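PDB 4RXV: uncharacterized protein from Legionella pneumophila subsp. pneumophila str. Philadelphia 1, which is of unknown molecular function but carries an N-terminal RavJ peptidase domain of the papain-like CA clan, consistent with a cysteine-protease-like effector. Local coordinates for residues 7-12 with 184-189; 142-147 with 168-173. All blocks are in the same frame, centred on the assembly; numbering follows the deposited sequence.

Contact 1: residues 7-12 with 184-189; sequences QQIQER and ALAIPK
Gln7 OE1 is gripped by one bond between neighbouring side chains of the helix: Gln8 NE2 donates to it over 3.0 Å, in the carbonyl plane and on a lone pair. That pair sits apart from the interface, where the next turn of helix 6-14 meets the corner of segment 184-189. Gln10 has CG anti to its backbone N (chi1 -178°) and stays extended, so its chain runs across the Leu185 carbonyl, with Gln10 CG 3.3 Å from Leu185 O. Its amide end goes on to the gamma-branch methyl of Ile187, which it crosses obliquely. Alongside, Ile9 turns its branch methyl inward: Ile9 CG2 rests 3.8 Å from Ala186 CB. Ala186, in the left-handed region (phi 67°), points its methyl at the helix; with Ile187 it faces Ile169 in a G1 beta bulge, and the chain turns its corner here. Leu185 adds its CB, 4.2 Å from Gln10 CG, and packs on Tyr18 and Val175, while Ile9 also lies on Leu113 of helix 105-114. The contact thus combines an aliphatic touch, Ile9 on Ala186, with a Gln10 chain laid against the Leu185 carbonyl.

Contact 2: residues 142-147 with 168-173; sequences TLLVPK and LIVDPW
Four backbone hydrogen bonds stitch strand 142-146 to strand 168-170 in two reciprocal antiparallel pairs. Leu144 N reaches Leu168 O at 2.9 Å and almost straight (170° at the hydrogen), and Leu168 N returns a bond of 2.9 Å to Leu144 O. At the other end Thr142 N gives to Val170 O at 3.0 Å, while Val170 N to Thr142 O is the shortest at 2.8 Å yet the most bent, 141°. The non-hydrogen-bonded pair, Leu143 and Ile169, lies between; Leu143 CA makes a CH...O contact of 3.4 Å with Leu168 O. Strand 168-170 is the last of a four-stranded antiparallel sheet, and its far side is taken by the backbone of the 184-187 corner, in a domain assigned to the CA peptidase clan, so probably papain-like. Side chains alternate across the ladder. Leu143 and Ile169 lie side by side on one face, pointing the same way, with Leu143 CD2 against Ile169 CG1 at 3.9 Å. On the other face Leu144 reaches obliquely across to Val170, its CD1 4.1 Å from Val170 CG2, a branch that lies beside the Val170 backbone N because CG1 takes the anti position.

Helix 6-14 packs on this second face, Ile9 on Leu144, Pro6 on Leu168 and Leu13 on Val170, while helix 105-114 touches Thr142 through Ala110 and takes its OG1 in a hydrogen bond to Ala106 O. Just past the ladder, Asp171 takes the N-cap of helix 172-176: OD1 accepts from Ala174 N, and OD2 bonds His139 NE2, a His-Asp pair consistent with two members of a CA-clan Cys-His-Asp triad, the carboxylate probably orienting and polarising the imidazole.

How the contacts relate
Both contacts are buried, contact 2 nearer the middle of the chain, its centre about 8 Å from the chain's centre, against about 12 Å for contact 1. Strand 168-170 connects them: one of its edges pairs with 142-146, and the other bonds to the backbone of the 184-189 corner, through Ile169 with Ile187 and, just beyond the strand, Asp171 with Ala184. Helix 6-14 likewise serves both, packing on the corner in contact 1 and on one sheet face of contact 2. The chemistry differs accordingly. Contact 2 is a regular backbone ladder with aliphatic packing of leucine, isoleucine and valine, whereas contact 1 is held by side chains of the helix lying on a backbone corner.

Contact 1: residues 7-12 with 184-189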
loop_
_atom_site.group_PDB
_atom_site.type_symbol
_atom_site.label_atom_id
_atom_site.label_comp_id
_atom_site.label_asym_id
_atom_site.label_seq_id
_atom_site.Cartn_x
_atom_site.Cartn_y
_atom_site.Cartn_z
ATOM N N GLN A 7 2.672 15.995 4.770
ATOM C CA GLN A 7 3.576 15.552 5.837
ATOM C C GLN A 7 2.857 14.706 6.888
ATOM O O GLN A 7 3.407 13.708 7.358
ATOM C CB GLN A 7 4.239 16.754 6.523
ATOM C CG GLN A 7 5.127 16.360 7.706
ATOM C CD GLN A 7 5.662 17.555 8.460
ATOM O OE1 GLN A 7 4.917 18.250 9.149
ATOM N NE2 GLN A 7 6.962 17.796 8.340
ATOM N N GLN A 8 1.660 15.130 7.304
ATOM C CA GLN A 8 0.913 14.379 8.320
ATOM C C GLN A 8 0.388 13.056 7.771
ATOM O O GLN A 8 0.294 12.096 8.509
ATOM C CB GLN A 8 -0.233 15.199 8.922
ATOM C CG GLN A 8 0.183 16.101 10.097
ATOM C CD GLN A 8 1.251 17.084 9.721
ATOM O OE1 GLN A 8 1.025 17.987 8.906
ATOM N NE2 GLN A 8 2.428 16.930 10.312
ATOM N N ILE A 9 0.037 13.017 6.486
ATOM C CA ILE A 9 -0.395 11.770 5.860
ATOM C C ILE A 9 0.794 10.807 5.836
ATOM O O ILE A 9 0.677 9.612 6.197
ATOM C CB ILE A 9 -0.953 12.009 4.452
ATOM C CG1 ILE A 9 -2.168 12.937 4.518
ATOM C CG2 ILE A 9 -1.314 10.672 3.797
ATOM C CD1 ILE A 9 -2.705 13.338 3.167
ATOM N N GLN A 10 1.954 11.307 5.438
ATOM C CA GLN A 10 3.147 10.479 5.409
ATOM C C GLN A 10 3.498 9.967 6.799
ATOM O O GLN A 10 3.863 8.804 6.970
ATOM C CB GLN A 10 4.306 11.263 4.802
ATOM C CG GLN A 10 5.596 10.492 4.683
ATOM C CD GLN A 10 6.635 11.303 3.969
ATOM O OE1 GLN A 10 6.798 11.222 2.746
ATOM N NE2 GLN A 10 7.283 12.157 4.702
ATOM N N GLU A 11 3.376 10.824 7.806
ATOM C CA GLU A 11 3.648 10.404 9.174
ATOM C C GLU A 11 2.706 9.281 9.604
ATOM O O GLU A 11 3.143 8.316 10.216
ATOM C CB GLU A 11 3.568 11.583 10.134
ATOM C CG GLU A 11 4.769 12.513 10.039
ATOM C CD GLU A 11 6.111 11.794 10.287
ATOM O OE1 GLU A 11 6.155 10.913 11.192
ATOM O OE2 GLU A 11 7.116 12.090 9.566
ATOM N N ARG A 12 1.421 9.390 9.266
ATOM C CA ARG A 12 0.456 8.346 9.593
ATOM C C ARG A 12 0.876 7.013 8.937
ATOM O O ARG A 12 0.759 5.954 9.549
ATOM C CB ARG A 12 -0.941 8.737 9.135
ATOM C CG ARG A 12 -1.975 7.622 9.259
ATOM C CD ARG A 12 -2.217 7.213 10.712
ATOM N NE ARG A 12 -3.151 6.106 10.839
ATOM C CZ ARG A 12 -2.796 4.835 10.880
ATOM N NH1 ARG A 12 -1.530 4.478 10.754
ATOM N NH2 ARG A 12 -3.723 3.919 11.027
ATOM N N ALA A 184 7.882 6.905 -1.499
ATOM C CA ALA A 184 6.808 5.911 -1.519
ATOM C C ALA A 184 5.545 6.266 -0.769
ATOM O O ALA A 184 4.500 5.733 -1.117
ATOM C CB ALA A 184 7.340 4.594 -0.979
ATOM N N LEU A 185 5.608 7.062 0.284
ATOM C CA LEU A 185 4.457 7.260 1.174
ATOM C C LEU A 185 3.935 8.698 1.062
ATOM O O LEU A 185 4.394 9.607 1.770
ATOM C CB LEU A 185 4.797 6.904 2.618
ATOM C CG LEU A 185 5.240 5.449 2.851
ATOM C CD1 LEU A 185 5.568 5.199 4.305
ATOM C CD2 LEU A 185 4.184 4.438 2.352
ATOM N N ALA A 186 2.934 8.876 0.194
ATOM C CA ALA A 186 2.220 10.125 -0.028
ATOM C C ALA A 186 3.133 11.174 -0.648
ATOM O O ALA A 186 3.377 12.241 -0.070
ATOM C CB ALA A 186 1.554 10.611 1.239
ATOM N N ILE A 187 3.640 10.850 -1.838
ATOM C CA ILE A 187 4.580 11.704 -2.543
ATOM C C ILE A 187 4.166 11.892 -4.001
ATOM O O ILE A 187 3.463 11.066 -4.578
ATOM C CB ILE A 187 6.065 11.158 -2.457
ATOM C CG1 ILE A 187 6.417 9.995 -3.438
ATOM C CG2 ILE A 187 6.436 10.807 -1.025
ATOM C CD1 ILE A 187 5.658 8.750 -3.314
ATOM N N PRO A 188 4.584 12.998 -4.608
ATOM C CA PRO A 188 4.309 13.193 -6.032
ATOM C C PRO A 188 5.102 12.257 -6.918
ATOM O O PRO A 188 6.140 11.721 -6.517
ATOM C CB PRO A 188 4.707 14.651 -6.281
ATOM C CG PRO A 188 5.695 14.943 -5.207
ATOM C CD PRO A 188 5.339 14.121 -4.028
ATOM N N LYS A 189 4.644 12.077 -8.156
ATOM C CA LYS A 189 5.281 11.132 -9.060
ATOM C C LYS A 189 6.758 11.391 -9.287
ATOM O O LYS A 189 7.513 10.451 -9.446
ATOM C CB LYS A 189 4.540 11.074 -10.398
ATOM C CG LYS A 189 4.561 12.349 -11.206
ATOM C CD LYS A 189 3.819 12.165 -12.525
ATOM C CE LYS A 189 4.071 13.313 -13.490
ATOM N NZ LYS A 189 3.685 14.624 -12.907
#

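Contact 2: residues 142-147 with 168-173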
loop_
_atom_site.group_PDB
_atom_site.type_symbol
_atom_site.label_atom_id
_atom_site.label_comp_id
_atom_site.label_asym_id
_atom_site.label_seq_id
_atom_site.Cartn_x
_atom_site.Cartn_y
_atom_site.Cartn_z
ATOM N N THR A 142 -1.700 2.709 -4.362
ATOM C CA THR A 142 -2.776 3.549 -3.846
ATOM C C THR A 142 -2.504 4.990 -4.201
ATOM O O THR A 142 -1.357 5.450 -4.128
ATOM C CB THR A 142 -2.977 3.273 -2.365
ATOM O OG1 THR A 142 -3.504 1.950 -2.270
ATOM C CG2 THR A 142 -3.929 4.239 -1.683
ATOM N N LEU A 143 -3.558 5.712 -4.576
ATOM C CA LEU A 143 -3.480 7.136 -4.882
ATOM C C LEU A 143 -4.388 7.940 -3.971
ATOM O O LEU A 143 -5.487 7.513 -3.624
ATOM C CB LEU A 143 -3.900 7.456 -6.318
ATOM C CG LEU A 143 -3.184 6.702 -7.433
ATOM C CD1 LEU A 143 -3.816 7.096 -8.783
ATOM C CD2 LEU A 143 -1.703 6.965 -7.414
ATOM N N LEU A 144 -3.908 9.125 -3.633
ATOM C CA LEU A 144 -4.725 10.205 -3.083
ATOM C C LEU A 144 -4.914 11.248 -4.164
ATOM O O LEU A 144 -3.937 11.806 -4.650
ATOM C CB LEU A 144 -4.035 10.829 -1.871
ATOM C CG LEU A 144 -3.931 9.908 -0.654
ATOM C CD1 LEU A 144 -2.814 10.361 0.277
ATOM C CD2 LEU A 144 -5.230 9.858 0.092
ATOM N N VAL A 145 -6.154 11.464 -4.598
ATOM C CA VAL A 145 -6.419 12.452 -5.638
ATOM C C VAL A 145 -7.227 13.592 -5.043
ATOM O O VAL A 145 -8.094 13.375 -4.222
ATOM C CB VAL A 145 -7.132 11.842 -6.875
ATOM C CG1 VAL A 145 -6.214 10.811 -7.555
ATOM C CG2 VAL A 145 -8.470 11.231 -6.518
ATOM N N PRO A 146 -6.926 14.829 -5.436
ATOM C CA PRO A 146 -7.696 15.939 -4.893
ATOM C C PRO A 146 -9.177 15.777 -5.201
ATOM O O PRO A 146 -9.564 15.291 -6.254
ATOM C CB PRO A 146 -7.093 17.154 -5.599
ATOM C CG PRO A 146 -5.691 16.743 -5.889
ATOM C CD PRO A 146 -5.792 15.301 -6.249
ATOM N N LYS A 147 -10.006 16.156 -4.240
ATOM C CA LYS A 147 -11.451 16.079 -4.394
ATOM C C LYS A 147 -11.895 16.664 -5.714
ATOM O O LYS A 147 -11.502 17.784 -6.045
ATOM C CB LYS A 147 -12.107 16.904 -3.290
ATOM C CG LYS A 147 -12.121 16.242 -1.963
ATOM C CD LYS A 147 -13.045 15.068 -1.976
ATOM C CE LYS A 147 -13.230 14.531 -0.593
ATOM N NZ LYS A 147 -14.053 13.317 -0.637
ATOM N N LEU A 168 -1.101 12.211 -4.991
ATOM C CA LEU A 168 -0.034 11.607 -4.202
ATOM C C LEU A 168 -0.070 10.083 -4.304
ATOM O O LEU A 168 -1.127 9.464 -4.302
ATOM C CB LEU A 168 -0.153 11.996 -2.738
ATOM C CG LEU A 168 -0.070 13.494 -2.465
ATOM C CD1 LEU A 168 -0.456 13.800 -1.028
ATOM C CD2 LEU A 168 1.334 14.031 -2.742
ATOM N N ILE A 169 1.109 9.499 -4.433
ATOM C CA ILE A 169 1.284 8.066 -4.568
ATOM C C ILE A 169 1.577 7.456 -3.198
ATOM O O ILE A 169 2.344 8.038 -2.404
ATOM C CB ILE A 169 2.437 7.791 -5.569
ATOM C CG1 ILE A 169 1.976 8.180 -6.982
ATOM C CG2 ILE A 169 2.932 6.359 -5.538
ATOM C CD1 ILE A 169 3.111 8.582 -7.879
ATOM N N VAL A 170 1.053 6.264 -2.954
ATOM C CA VAL A 170 1.238 5.542 -1.705
ATOM C C VAL A 170 1.535 4.071 -2.065
ATOM O O VAL A 170 0.671 3.352 -2.562
ATOM C CB VAL A 170 0.026 5.678 -0.770
ATOM C CG1 VAL A 170 0.329 4.971 0.535
ATOM C CG2 VAL A 170 -0.317 7.157 -0.547
ATOM N N ASP A 171 2.756 3.644 -1.765
ATOM C CA ASP A 171 3.262 2.354 -2.192
ATOM C C ASP A 171 4.000 1.683 -1.028
ATOM O O ASP A 171 5.237 1.766 -0.928
ATOM C CB ASP A 171 4.171 2.535 -3.403
ATOM C CG ASP A 171 4.573 1.218 -4.046
ATOM O OD1 ASP A 171 4.370 0.127 -3.446
ATOM O OD2 ASP A 171 5.105 1.281 -5.182
ATOM N N PRO A 172 3.269 1.007 -0.137
ATOM C CA PRO A 172 3.932 0.355 0.992
ATOM C C PRO A 172 4.904 -0.754 0.578
ATOM O O PRO A 172 5.912 -0.968 1.250
ATOM C CB PRO A 172 2.771 -0.207 1.810
ATOM C CG PRO A 172 1.624 -0.309 0.841
ATOM C CD PRO A 172 1.798 0.878 -0.066
ATOM N N TRP A 173 4.633 -1.447 -0.530
ATOM C CA TRP A 173 5.574 -2.448 -1.025
ATOM C C TRP A 173 6.940 -1.850 -1.312
ATOM O O TRP A 173 7.957 -2.470 -0.988
ATOM C CB TRP A 173 4.998 -3.164 -2.238
ATOM C CG TRP A 173 5.799 -4.310 -2.768
ATOM C CD1 TRP A 173 5.807 -5.604 -2.313
ATOM C CD2 TRP A 173 6.648 -4.289 -3.913
ATOM N NE1 TRP A 173 6.599 -6.379 -3.125
ATOM C CE2 TRP A 173 7.130 -5.596 -4.110
ATOM C CE3 TRP A 173 7.024 -3.297 -4.807
ATOM C CZ2 TRP A 173 7.996 -5.938 -5.175
ATOM C CZ3 TRP A 173 7.890 -3.626 -5.865
ATOM C CH2 TRP A 173 8.355 -4.941 -6.035
#